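Local coordinates for uncharacterized protein BF1531 (Bacteroides fragilis, PDB 3SLR) that is of unknown function but binds magnesium in a phosphatase-type domain and may act as a hydrolase on ester bonds, at residues F339-N342 with M343-H347; I326-D329 with S330-F333; N316-T319 with I320-L324. All coordinates share one frame; numbering follows the deposited sequence.

Interaction 1 (F339-N342 with M343-H347); sequences FERN and MVREH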
loop_
_atom_site.group_PDB
_atom_site.type_symbol
_atom_site.label_atom_id
_atom_site.label_comp_id
_atom_site.label_asym_id
_atom_site.label_seq_id
_atom_site.Cartn_x
_atom_site.Cartn_y
_atom_site.Cartn_z
ATOM N N PHE A 339 -6.341 -2.905 -25.121
ATOM C CA PHE A 339 -6.048 -4.124 -25.872
ATOM C C PHE A 339 -4.661 -4.668 -25.546
ATOM O O PHE A 339 -4.488 -5.878 -25.413
ATOM C CB PHE A 339 -6.193 -3.886 -27.375
ATOM C CG PHE A 339 -7.548 -3.379 -27.775
ATOM C CD1 PHE A 339 -8.609 -4.258 -27.946
ATOM C CD2 PHE A 339 -7.764 -2.024 -27.979
ATOM C CE1 PHE A 339 -9.862 -3.791 -28.313
ATOM C CE2 PHE A 339 -9.011 -1.555 -28.346
ATOM C CZ PHE A 339 -10.060 -2.441 -28.515
ATOM N N GLU A 340 -3.678 -3.782 -25.415
ATOM C CA GLU A 340 -2.339 -4.191 -24.989
ATOM C C GLU A 340 -2.382 -4.772 -23.571
ATOM O O GLU A 340 -1.807 -5.837 -23.306
ATOM C CB GLU A 340 -1.346 -3.020 -25.054
ATOM C CG GLU A 340 -1.094 -2.425 -26.451
ATOM C CD GLU A 340 -0.303 -3.354 -27.378
ATOM O OE1 GLU A 340 -0.123 -4.537 -27.028
ATOM O OE2 GLU A 340 0.140 -2.893 -28.457
ATOM N N ARG A 341 -3.065 -4.079 -22.660
ATOM C CA ARG A 341 -3.201 -4.571 -21.295
ATOM C C ARG A 341 -3.829 -5.953 -21.264
ATOM O O ARG A 341 -3.327 -6.851 -20.593
ATOM C CB ARG A 341 -4.053 -3.628 -20.454
ATOM C CG ARG A 341 -3.453 -2.252 -20.279
ATOM C CD ARG A 341 -4.117 -1.527 -19.115
ATOM N NE ARG A 341 -5.524 -1.218 -19.361
ATOM C CZ ARG A 341 -5.962 -0.028 -19.780
ATOM N NH1 ARG A 341 -5.107 0.951 -20.019
ATOM N NH2 ARG A 341 -7.259 0.182 -19.965
ATOM N N ASN A 342 -4.938 -6.111 -21.982
ATOM C CA ASN A 342 -5.696 -7.355 -21.974
ATOM C C ASN A 342 -4.920 -8.529 -22.552
ATOM O O ASN A 342 -4.990 -9.648 -22.046
ATOM C CB ASN A 342 -7.028 -7.182 -22.707
ATOM C CG ASN A 342 -8.023 -6.349 -21.917
ATOM O OD1 ASN A 342 -7.726 -5.896 -20.812
ATOM N ND2 ASN A 342 -9.205 -6.133 -22.485
HETATM N N MSE A 343 -4.164 -8.278 -23.607
HETATM C CA MSE A 343 -3.377 -9.353 -24.180
HETATM C C MSE A 343 -2.199 -9.760 -23.273
HETATM O O MSE A 343 -1.915 -10.951 -23.134
HETATM C CB MSE A 343 -2.957 -9.034 -25.614
HETATM C CG MSE A 343 -1.610 -8.379 -25.762
HETATM SE SE MSE A 343 -0.252 -9.690 -26.238
HETATM C CE MSE A 343 -1.139 -10.548 -27.750
ATOM N N VAL A 344 -1.534 -8.797 -22.632
ATOM C CA VAL A 344 -0.481 -9.168 -21.689
ATOM C C VAL A 344 -1.075 -9.942 -20.501
ATOM O O VAL A 344 -0.485 -10.911 -20.022
ATOM C CB VAL A 344 0.356 -7.949 -21.218
ATOM C CG1 VAL A 344 1.263 -8.325 -20.057
ATOM C CG2 VAL A 344 1.180 -7.389 -22.370
ATOM N N ARG A 345 -2.257 -9.532 -20.042
ATOM C CA ARG A 345 -2.927 -10.235 -18.951
ATOM C C ARG A 345 -3.182 -11.692 -19.280
ATOM O O ARG A 345 -2.947 -12.576 -18.455
ATOM C CB ARG A 345 -4.270 -9.596 -18.637
ATOM C CG ARG A 345 -4.169 -8.313 -17.899
ATOM C CD ARG A 345 -5.431 -8.061 -17.105
ATOM N NE ARG A 345 -5.445 -6.689 -16.637
ATOM C CZ ARG A 345 -5.992 -5.686 -17.311
ATOM N NH1 ARG A 345 -6.593 -5.921 -18.468
ATOM N NH2 ARG A 345 -5.953 -4.456 -16.825
ATOM N N GLU A 346 -3.693 -11.934 -20.482
ATOM C CA GLU A 346 -4.075 -13.284 -20.880
ATOM C C GLU A 346 -2.864 -14.138 -21.207
ATOM O O GLU A 346 -2.835 -15.326 -20.892
ATOM C CB GLU A 346 -4.981 -13.258 -22.109
ATOM C CG GLU A 346 -6.212 -12.385 -21.993
ATOM C CD GLU A 346 -6.996 -12.349 -23.293
ATOM O OE1 GLU A 346 -6.950 -13.353 -24.041
ATOM O OE2 GLU A 346 -7.646 -11.315 -23.568
ATOM N N HIS A 347 -1.867 -13.537 -21.845
ATOM C CA HIS A 347 -0.769 -14.316 -22.409
ATOM C C HIS A 347 0.460 -14.420 -21.517
ATOM O O HIS A 347 1.310 -15.278 -21.729
ATOM C CB HIS A 347 -0.406 -13.804 -23.807
ATOM C CG HIS A 347 -1.460 -14.095 -24.827
ATOM N ND1 HIS A 347 -2.212 -13.110 -25.427
ATOM C CD2 HIS A 347 -1.918 -15.271 -25.321
ATOM C CE1 HIS A 347 -3.073 -13.663 -26.262
ATOM N NE2 HIS A 347 -2.920 -14.973 -26.214
HETATM O O HOH W 1 -7.416 -3.411 -19.714
#
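The amides of Met343, Val344, Arg345 and Glu346 bond in succession to the carbonyls of Phe339, Glu340, Arg341 and Asn342, a regular i to i+4 ladder in which the bond from Val344 N to Glu340 O (3.0 Å) is the straightest, with an angle of 168° at the hydrogen.

The side chains that meet do so mainly on two sides of the helix. On one, Arg341 and Arg345 lie side by side and point the same way. The Arg345 chain, extended from CG to NE, runs back over the preceding turn, while a bend at the third torsion of Arg341 (chi3 -66°) sets its NE toward a water shared by the pair. That water accepts from Arg341 NE at 2.9 Å and from Arg345 NH1 at 2.9 Å. Asn342 OD1 approaches the edge of the Arg345 guanidinium, only 2.6 Å from NH1, with the amide and guanidinium planes turned 50° apart. Although Arg341 NE and Arg345 NH2 are 4.1 Å apart, both guanidinium groups form salt bridges to the carboxylate of Glu355, which probably offsets their like charges. Arg341 NH1 also bonds to Asp335 O, and Arg345 NH2 to Val353 O.

On another side the contacts are mainly with backbone oxygens: CG of selenomethionine Met343 lies 3.5 Å from Glu340 O, and Val344 CG2 rests at the same carbonyl oxygen, also 3.5 Å away. Glu340 turns its carboxylate aside to a salt bridge with Lys280. At the C-terminal end, His347 ND1 makes a weak bond to Met343 O.

Helix 338-347 buries Arg341 and Val344, the latter on Ile317 of helix 313-324 and on Val353. It follows directly on the acidic loop of what is probably a HAD-type phosphatase domain, where Asp336 binds magnesium and Asp335 touches Glu340.

Interaction 2 (I326-D329 with S330-F333); sequences IGFD and SMVF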
loop_
_atom_site.group_PDB
_atom_site.type_symbol
_atom_site.label_atom_id
_atom_site.label_comp_id
_atom_site.label_asym_id
_atom_site.label_seq_id
_atom_site.Cartn_x
_atom_site.Cartn_y
_atom_site.Cartn_z
ATOM N N ILE A 326 14.074 -12.387 -13.346
ATOM C CA ILE A 326 13.187 -12.249 -12.195
ATOM C C ILE A 326 11.840 -12.819 -12.606
ATOM O O ILE A 326 11.586 -13.025 -13.792
ATOM C CB ILE A 326 13.007 -10.790 -11.771
ATOM C CG1 ILE A 326 12.502 -9.973 -12.953
ATOM C CG2 ILE A 326 14.310 -10.222 -11.222
ATOM C CD1 ILE A 326 12.124 -8.544 -12.589
ATOM N N GLY A 327 10.983 -13.096 -11.635
ATOM C CA GLY A 327 9.723 -13.741 -11.932
ATOM C C GLY A 327 8.738 -12.823 -12.612
ATOM O O GLY A 327 8.711 -11.619 -12.332
ATOM N N PHE A 328 7.921 -13.382 -13.496
ATOM C CA PHE A 328 6.834 -12.624 -14.093
ATOM C C PHE A 328 5.962 -12.030 -13.000
ATOM O O PHE A 328 5.464 -10.915 -13.132
ATOM C CB PHE A 328 5.994 -13.487 -15.049
ATOM C CG PHE A 328 6.696 -13.829 -16.338
ATOM C CD1 PHE A 328 6.932 -12.858 -17.301
ATOM C CD2 PHE A 328 7.127 -15.121 -16.583
ATOM C CE1 PHE A 328 7.590 -13.171 -18.488
ATOM C CE2 PHE A 328 7.785 -15.441 -17.758
ATOM C CZ PHE A 328 8.015 -14.474 -18.716
ATOM N N ASP A 329 5.792 -12.778 -11.908
ATOM C CA ASP A 329 4.976 -12.321 -10.795
ATOM C C ASP A 329 5.650 -11.229 -9.953
ATOM O O ASP A 329 5.081 -10.776 -8.960
ATOM C CB ASP A 329 4.496 -13.498 -9.935
ATOM C CG ASP A 329 5.637 -14.347 -9.392
ATOM O OD1 ASP A 329 6.711 -14.426 -10.021
ATOM O OD2 ASP A 329 5.446 -14.968 -8.325
ATOM N N SER A 330 6.838 -10.790 -10.363
ATOM C CA SER A 330 7.483 -9.654 -9.716
ATOM C C SER A 330 7.404 -8.417 -10.606
ATOM O O SER A 330 8.046 -7.403 -10.323
ATOM C CB SER A 330 8.939 -9.961 -9.365
ATOM O OG SER A 330 9.785 -9.847 -10.502
HETATM N N MSE A 331 6.614 -8.509 -11.678
HETATM C CA MSE A 331 6.548 -7.435 -12.685
HETATM C C MSE A 331 5.220 -6.705 -12.722
HETATM O O MSE A 331 4.160 -7.306 -12.521
HETATM C CB MSE A 331 6.824 -8.001 -14.079
HETATM C CG MSE A 331 8.230 -8.478 -14.264
HETATM SE SE MSE A 331 8.474 -9.431 -15.961
HETATM C CE MSE A 331 10.396 -9.163 -16.016
ATOM N N VAL A 332 5.300 -5.403 -12.998
ATOM C CA VAL A 332 4.134 -4.555 -13.204
ATOM C C VAL A 332 4.246 -3.946 -14.603
ATOM O O VAL A 332 5.292 -3.448 -14.973
ATOM C CB VAL A 332 4.094 -3.409 -12.183
ATOM C CG1 VAL A 332 2.904 -2.503 -12.441
ATOM C CG2 VAL A 332 4.035 -3.953 -10.769
ATOM N N PHE A 333 3.171 -4.003 -15.377
ATOM C CA PHE A 333 3.161 -3.453 -16.730
ATOM C C PHE A 333 2.106 -2.360 -16.866
ATOM O O PHE A 333 0.925 -2.603 -16.603
ATOM C CB PHE A 333 2.898 -4.588 -17.734
ATOM C CG PHE A 333 2.659 -4.122 -19.156
ATOM C CD1 PHE A 333 3.619 -3.389 -19.837
ATOM C CD2 PHE A 333 1.486 -4.470 -19.819
ATOM C CE1 PHE A 333 3.405 -2.986 -21.150
ATOM C CE2 PHE A 333 1.268 -4.069 -21.130
ATOM C CZ PHE A 333 2.221 -3.329 -21.792
#
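Gly327 O accepts from both donors of Ser330, the amide N at 2.8 Å and the hydroxyl OG at 2.8 Å. The two donors divide the oxygen between them: OG lies in the carbonyl plane on a lone pair, whereas the amide stands above that plane, 62° out of it. The hydroxyl can reach this site because OG sits between the backbone N and the carbonyl carbon (chi1 79°), which turns it back toward the start of the turn. Ile326 packs against the same hydroxyl, its CD1 3.4 Å from OG.

The next backbone bond, from Met331 N to Phe328 O at 3.0 Å, follows one residue later. Two consecutive i to i+3 bonds of this kind make a single turn of 3-10 helix, and here it ends a connection between helix and strand: the chain leaves helix 313-324, turns once and enters strand 331-334, an outermost strand of the four-stranded parallel sheet in the phosphatase domain, which is probably HAD-like.

The selenomethionine Met331, extended beyond CG, runs past the Phe328 ring toward Ile326. SE lies 4.0 Å from Phe328 CD1 and 5.1 Å from the ring centroid, an oblique Met-aromatic contact 59° off the ring normal. CE goes on to meet Ile326 CG1 at 3.8 Å, so that one side chain touches both Ile326 and Phe328.

Further out, Phe328 packs on Ile317 and Gln321 of helix 313-324 and on Val348 and Val351 of the loop after helix 338-347. Asp329 directs its carboxylate to a salt bridge with Lys220. Backbone bonds of Val332 to Cys224 and Ile226 fix the emerging strand beside 224-227.

Interaction 3 (N316-T319 with I320-L324); sequences NIRT and IQRTL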
loop_
_atom_site.group_PDB
_atom_site.type_symbol
_atom_site.label_atom_id
_atom_site.label_comp_id
_atom_site.label_asym_id
_atom_site.label_seq_id
_atom_site.Cartn_x
_atom_site.Cartn_y
_atom_site.Cartn_z
ATOM N N ASN A 316 7.641 -9.735 -26.161
ATOM C CA ASN A 316 8.628 -8.768 -25.695
ATOM C C ASN A 316 8.837 -8.821 -24.185
ATOM O O ASN A 316 9.966 -8.721 -23.702
ATOM C CB ASN A 316 8.268 -7.354 -26.165
ATOM C CG ASN A 316 8.572 -7.136 -27.642
ATOM O OD1 ASN A 316 9.418 -7.823 -28.218
ATOM N ND2 ASN A 316 7.881 -6.178 -28.262
ATOM N N ILE A 317 7.757 -8.997 -23.437
ATOM C CA ILE A 317 7.880 -9.125 -21.987
ATOM C C ILE A 317 8.623 -10.407 -21.576
ATOM O O ILE A 317 9.383 -10.409 -20.605
ATOM C CB ILE A 317 6.528 -8.984 -21.286
ATOM C CG1 ILE A 317 6.040 -7.535 -21.432
ATOM C CG2 ILE A 317 6.641 -9.371 -19.799
ATOM C CD1 ILE A 317 4.616 -7.312 -20.967
ATOM N N ARG A 318 8.421 -11.487 -22.318
ATOM C CA ARG A 318 9.215 -12.686 -22.074
ATOM C C ARG A 318 10.694 -12.384 -22.286
ATOM O O ARG A 318 11.538 -12.797 -21.492
ATOM C CB ARG A 318 8.739 -13.849 -22.945
ATOM C CG ARG A 318 7.284 -14.212 -22.692
ATOM C CD ARG A 318 6.846 -15.450 -23.467
ATOM N NE ARG A 318 5.396 -15.593 -23.398
ATOM C CZ ARG A 318 4.558 -15.192 -24.347
ATOM N NH1 ARG A 318 5.022 -14.643 -25.456
ATOM N NH2 ARG A 318 3.253 -15.355 -24.191
ATOM N N THR A 319 11.003 -11.627 -23.337
ATOM C CA THR A 319 12.381 -11.244 -23.613
ATOM C C THR A 319 12.960 -10.463 -22.437
ATOM O O THR A 319 14.059 -10.749 -21.957
ATOM C CB THR A 319 12.488 -10.428 -24.919
ATOM O OG1 THR A 319 12.116 -11.263 -26.022
ATOM C CG2 THR A 319 13.908 -9.930 -25.123
ATOM N N ILE A 320 12.201 -9.480 -21.965
ATOM C CA ILE A 320 12.602 -8.701 -20.806
ATOM C C ILE A 320 12.813 -9.587 -19.567
ATOM O O ILE A 320 13.837 -9.480 -18.887
ATOM C CB ILE A 320 11.567 -7.602 -20.507
ATOM C CG1 ILE A 320 11.612 -6.541 -21.612
ATOM C CG2 ILE A 320 11.843 -6.992 -19.136
ATOM C CD1 ILE A 320 10.416 -5.623 -21.634
ATOM N N GLN A 321 11.851 -10.461 -19.286
ATOM C CA GLN A 321 11.929 -11.352 -18.126
ATOM C C GLN A 321 13.185 -12.210 -18.187
ATOM O O GLN A 321 13.883 -12.392 -17.187
ATOM C CB GLN A 321 10.683 -12.238 -18.052
ATOM C CG GLN A 321 10.575 -13.115 -16.808
ATOM C CD GLN A 321 11.360 -14.421 -16.911
ATOM O OE1 GLN A 321 11.636 -14.919 -18.003
ATOM N NE2 GLN A 321 11.732 -14.970 -15.765
ATOM N N ARG A 322 13.485 -12.714 -19.376
ATOM C CA ARG A 322 14.623 -13.605 -19.538
ATOM C C ARG A 322 15.919 -12.846 -19.340
ATOM O O ARG A 322 16.879 -13.384 -18.791
ATOM C CB ARG A 322 14.561 -14.289 -20.900
ATOM C CG ARG A 322 13.408 -15.277 -20.972
ATOM C CD ARG A 322 13.013 -15.634 -22.390
ATOM N NE ARG A 322 11.809 -16.466 -22.404
ATOM C CZ ARG A 322 11.307 -17.033 -23.497
ATOM N NH1 ARG A 322 11.911 -16.868 -24.664
ATOM N NH2 ARG A 322 10.209 -17.773 -23.423
ATOM N N THR A 323 15.932 -11.582 -19.765
ATOM C CA THR A 323 17.101 -10.727 -19.620
ATOM C C THR A 323 17.384 -10.436 -18.147
ATOM O O THR A 323 18.538 -10.450 -17.703
ATOM C CB THR A 323 16.904 -9.391 -20.378
ATOM O OG1 THR A 323 16.678 -9.658 -21.769
ATOM C CG2 THR A 323 18.126 -8.498 -20.234
ATOM N N LEU A 324 16.318 -10.177 -17.393
ATOM C CA LEU A 324 16.435 -9.786 -15.991
ATOM C C LEU A 324 16.530 -10.965 -15.027
ATOM O O LEU A 324 17.057 -10.825 -13.922
ATOM C CB LEU A 324 15.251 -8.898 -15.600
ATOM C CG LEU A 324 15.188 -7.577 -16.377
ATOM C CD1 LEU A 324 13.930 -6.807 -16.006
ATOM C CD2 LEU A 324 16.431 -6.764 -16.098
#
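Arg318 and Arg322, one helical turn apart, carry the main side-chain contact. They lie side by side and point the same way, and Arg318 CB sits over one face of the Arg322 guanidinium, offset toward its rim, 4.1 Å from CZ. The aliphatic part of Arg322 runs back over the preceding turn, with Arg322 CG 3.1 Å from Arg318 O. In one of its two modelled conformers, Arg318 forms a salt bridge with Asp315.

Among the hydrogen bonds, the backbone ladder is regular, as in Gln321 N to Ile317 O at 2.8 Å. Thr319 O is gripped twice by one residue: Thr323 N bonds at 3.0 Å and Thr323 OG1 at 2.8 Å, from opposite faces of the carbonyl plane. Thr323 OG1 stands beside its own backbone N (chi1 -59°), which brings the hydroxyl back to this oxygen. Asn316 ND2 bonds to Asn309 OD1.

Ile320 CG1 lies against the carbonyl oxygen of Asn316, 3.4 Å from Asn316 O, and the apolar packing of Ile320 is on strands 274-280, 305-309 and 331-334. Helix 313-324 thus lies against one side of the parallel sheet with its threonines and Arg322 on the outer surface.

In the fold
From the N terminus the three contacts come in series, interaction 3, then 2, then 1; none nests in or crosses another, and each is local, interactions 1 and 3 along a helix and interaction 2 round a turn. Together they follow helix 313-324, the return into strand 331-334 and helix 338-347 beyond it. Gln321 NE2 of interaction 3 bonds to Ile326 O of interaction 2, in the last turn of helix 313-324. Val344 of interaction 1 packs on both Ile317 and Phe333, thereby touching the other two contacts, and Arg318 NH2 probably bonds to His347 O. The two helices thus pack on one another and on the edge strand that leads to the magnesium-binding aspartates.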